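Local structure of oxidoreductase (Thermotoga maritima, 1ZH8) at residues Ser235-Phe240 against Val245-Ile250. The protein probably catalyses an NADP-dependent oxidation or reduction at an alcohol or carbonyl group, as a Gfo/Idh/MocA-type dehydrogenase with bound NADP. Residues are numbered along the deposited sequence; the frame is centred on the assembly and turned at random.
Sequences SSIFEF and VGNYTI
The carbonyl oxygen of Y248 is gripped twice by one residue: S236 OG donates to Y248 O over 2.7 Å, in the carbonyl plane and on a lone pair, while S236 N adds a weak, bent bond. With chi1 at 66°, the hydroxyl of S236 sits between its own backbone N and carbonyl carbon, from where it folds back onto the neighbouring strand and also meets the edge of the Y248 ring. Y248 N returns a bond to S236 O (3.1 Å), and the next hydrogen-bonded pair, F238 with G246, closes with a nearly straight bond from G246 N to F238 O (2.9 Å, 177°). These are the rungs of an antiparallel beta hairpin in the C-terminal domain's mixed sheet, flanked by strands 163-171 and 214-222.

The F238 ring lies over G246, which has no side chain in its way. F238 CG lies between the backbone N and the carbonyl carbon (chi1 47°), which carries the ring across the partner strand; G246 CA lies over one ring face, 3.7 Å from the ring centroid, a CH-pi contact, and F238 CE1 meets Y248 CB at 3.6 Å. Helix 195-211 packs against the sheet face that carries F238 and Y248, M207 touching both aromatics and H203 bonding Y248 OH.

On the other face of the sheet, with S235, I237, E239, V245, N247 and T249, S235 OG and T249 OG1 share a hydrogen bond of 2.7 Å. This face meets the second subunit, where I237 packs on its own counterpart and E239 forms a salt bridge with K222 of that subunit. One hairpin thus presents aromatic packing to the domain's own helix, and hydroxyls, a carboxylate and I237 to the second subunit, while the S236 hydroxyl is spent on the partner strand's carbonyl.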
ATOM      1  N   SER A 235       6.687  -4.855  -1.478  1.00 31.66           N
ATOM      2  CA  SER A 235       5.498  -3.990  -1.464  1.00 31.33           C
ATOM      3  C   SER A 235       4.805  -4.041  -2.822  1.00 33.18           C
ATOM      4  O   SER A 235       5.463  -3.941  -3.876  1.00 36.06           O
ATOM      5  CB  SER A 235       5.863  -2.558  -1.104  1.00 31.68           C
ATOM      6  OG  SER A 235       4.713  -1.835  -0.710  1.00 30.68           O
ATOM      7  N   SER A 236       3.484  -4.179  -2.805  1.00 32.82           N
ATOM      8  CA  SER A 236       2.727  -4.436  -4.025  1.00 33.63           C
ATOM      9  C   SER A 236       1.360  -3.773  -4.059  1.00 33.75           C
ATOM     10  O   SER A 236       0.722  -3.594  -3.025  1.00 32.61           O
ATOM     11  CB  SER A 236       2.528  -5.940  -4.192  1.00 33.71           C
ATOM     12  OG  SER A 236       1.699  -6.428  -3.167  1.00 32.74           O
ATOM     13  N   ILE A 237       0.921  -3.407  -5.259  1.00 33.63           N
ATOM     14  CA  ILE A 237      -0.500  -3.142  -5.506  1.00 35.55           C
ATOM     15  C   ILE A 237      -0.989  -4.118  -6.539  1.00 34.61           C
ATOM     16  O   ILE A 237      -0.228  -4.598  -7.396  1.00 35.46           O
ATOM     17  CB  ILE A 237      -0.798  -1.736  -6.054  1.00 35.97           C
ATOM     18  CG1 ILE A 237       0.253  -1.325  -7.064  1.00 35.78           C
ATOM     19  CG2 ILE A 237      -0.875  -0.715  -4.931  1.00 48.66           C
ATOM     20  CD1 ILE A 237      -0.172  -0.147  -7.870  1.00 53.60           C
ATOM     21  N   PHE A 238      -2.272  -4.387  -6.486  1.00 31.79           N
ATOM     22  CA  PHE A 238      -2.857  -5.303  -7.434  1.00 32.71           C
ATOM     23  C   PHE A 238      -4.358  -5.036  -7.491  1.00 33.10           C
ATOM     24  O   PHE A 238      -4.907  -4.276  -6.696  1.00 31.43           O
ATOM     25  CB  PHE A 238      -2.559  -6.765  -7.039  1.00 30.17           C
ATOM     26  CG  PHE A 238      -2.805  -7.066  -5.582  1.00 32.59           C
ATOM     27  CD1 PHE A 238      -1.850  -6.711  -4.603  1.00 30.73           C
ATOM     28  CD2 PHE A 238      -3.976  -7.692  -5.177  1.00 29.86           C
ATOM     29  CE1 PHE A 238      -2.043  -6.982  -3.257  1.00 31.77           C
ATOM     30  CE2 PHE A 238      -4.187  -7.980  -3.811  1.00 34.29           C
ATOM     31  CZ  PHE A 238      -3.216  -7.631  -2.851  1.00 31.73           C
ATOM     32  N   GLU A 239      -5.015  -5.658  -8.450  1.00 35.06           N
ATOM     33  CA  GLU A 239      -6.445  -5.528  -8.567  1.00 37.28           C
ATOM     34  C   GLU A 239      -6.992  -6.944  -8.698  1.00 36.24           C
ATOM     35  O   GLU A 239      -6.447  -7.768  -9.419  1.00 37.92           O
ATOM     36  CB  GLU A 239      -6.777  -4.649  -9.772  1.00 37.03           C
ATOM     37  CG  GLU A 239      -8.239  -4.349  -9.974  1.00 43.84           C
ATOM     38  CD  GLU A 239      -8.489  -3.352 -11.115  1.00 51.20           C
ATOM     39  OE1 GLU A 239      -7.566  -3.077 -11.913  1.00 52.14           O
ATOM     40  OE2 GLU A 239      -9.626  -2.843 -11.211  1.00 53.72           O
ATOM     41  N   PHE A 240      -8.032  -7.249  -7.941  1.00 35.29           N
ATOM     42  CA  PHE A 240      -8.718  -8.513  -8.121  1.00 33.42           C
ATOM     43  C   PHE A 240      -9.577  -8.438  -9.393  1.00 32.83           C
ATOM     44  O   PHE A 240      -9.916  -7.337  -9.864  1.00 32.32           O
ATOM     45  CB  PHE A 240      -9.587  -8.805  -6.904  1.00 31.75           C
ATOM     46  CG  PHE A 240      -8.811  -9.090  -5.649  1.00 31.63           C
ATOM     47  CD1 PHE A 240      -8.450  -8.052  -4.779  1.00 31.60           C
ATOM     48  CD2 PHE A 240      -8.480 -10.398  -5.311  1.00 28.67           C
ATOM     49  CE1 PHE A 240      -7.757  -8.315  -3.599  1.00 32.53           C
ATOM     50  CE2 PHE A 240      -7.755 -10.673  -4.145  1.00 34.38           C
ATOM     51  CZ  PHE A 240      -7.396  -9.638  -3.289  1.00 30.20           C
ATOM     52  N   VAL A 245      -9.164  -3.285  -5.136  1.00 30.85           N
ATOM     53  CA  VAL A 245      -7.738  -2.943  -5.124  1.00 28.86           C
ATOM     54  C   VAL A 245      -7.076  -3.483  -3.859  1.00 30.36           C
ATOM     55  O   VAL A 245      -7.630  -3.386  -2.745  1.00 28.85           O
ATOM     56  CB  VAL A 245      -7.531  -1.418  -5.201  1.00 31.22           C
ATOM     57  CG1 VAL A 245      -6.026  -1.053  -5.135  1.00 22.70           C
ATOM     58  CG2 VAL A 245      -8.212  -0.833  -6.452  1.00 22.60           C
ATOM     59  N   GLY A 246      -5.897  -4.067  -4.029  1.00 31.72           N
ATOM     60  CA  GLY A 246      -5.144  -4.595  -2.909  1.00 30.55           C
ATOM     61  C   GLY A 246      -3.799  -3.931  -2.740  1.00 32.66           C
ATOM     62  O   GLY A 246      -3.181  -3.499  -3.721  1.00 35.41           O
ATOM     63  N   ASN A 247      -3.356  -3.832  -1.486  1.00 32.38           N
ATOM     64  CA  ASN A 247      -1.967  -3.511  -1.136  1.00 33.92           C
ATOM     65  C   ASN A 247      -1.444  -4.608  -0.228  1.00 33.56           C
ATOM     66  O   ASN A 247      -2.043  -4.925   0.794  1.00 36.82           O
ATOM     67  CB  ASN A 247      -1.840  -2.177  -0.377  1.00 33.88           C
ATOM     68  CG  ASN A 247      -2.051  -0.949  -1.257  1.00 43.22           C
ATOM     69  OD1 ASN A 247      -2.470  -1.046  -2.421  1.00 49.48           O
ATOM     70  ND2 ASN A 247      -1.758   0.228  -0.696  1.00 41.67           N
ATOM     71  N   TYR A 248      -0.312  -5.178  -0.570  1.00 32.89           N
ATOM     72  CA  TYR A 248       0.264  -6.202   0.271  1.00 32.66           C
ATOM     73  C   TYR A 248       1.727  -5.844   0.415  1.00 33.01           C
ATOM     74  O   TYR A 248       2.438  -5.770  -0.605  1.00 32.84           O
ATOM     75  CB  TYR A 248       0.074  -7.583  -0.367  1.00 31.62           C
ATOM     76  CG  TYR A 248       0.987  -8.681   0.152  1.00 33.82           C
ATOM     77  CD1 TYR A 248       0.866  -9.173   1.455  1.00 27.77           C
ATOM     78  CD2 TYR A 248       1.945  -9.256  -0.681  1.00 35.69           C
ATOM     79  CE1 TYR A 248       1.692 -10.174   1.910  1.00 29.89           C
ATOM     80  CE2 TYR A 248       2.774 -10.287  -0.238  1.00 28.27           C
ATOM     81  CZ  TYR A 248       2.647 -10.736   1.059  1.00 32.32           C
ATOM     82  OH  TYR A 248       3.463 -11.756   1.499  1.00 32.89           O
ATOM     83  N   THR A 249       2.142  -5.579   1.664  1.00 29.94           N
ATOM     84  CA  THR A 249       3.526  -5.203   2.003  1.00 30.00           C
ATOM     85  C   THR A 249       4.035  -6.085   3.149  1.00 31.96           C
ATOM     86  O   THR A 249       3.333  -6.287   4.147  1.00 30.70           O
ATOM     87  CB  THR A 249       3.615  -3.732   2.441  1.00 28.93           C
ATOM     88  OG1 THR A 249       3.256  -2.900   1.351  1.00 37.16           O
ATOM     89  CG2 THR A 249       4.998  -3.363   2.869  1.00 24.99           C
ATOM     90  N   ILE A 250       5.243  -6.623   3.009  1.00 31.43           N
ATOM     91  CA  ILE A 250       5.809  -7.451   4.064  1.00 29.90           C
ATOM     92  C   ILE A 250       7.309  -7.284   4.155  1.00 29.83           C
ATOM     93  O   ILE A 250       7.989  -7.154   3.136  1.00 32.71           O
ATOM     94  CB  ILE A 250       5.443  -8.937   3.888  1.00 30.66           C
ATOM     95  CG1 ILE A 250       5.952  -9.794   5.069  1.00 26.28           C
ATOM     96  CG2 ILE A 250       5.962  -9.468   2.550  1.00 29.86           C
ATOM     97  CD1 ILE A 250       5.299 -11.189   5.137  1.00 28.20           C
TER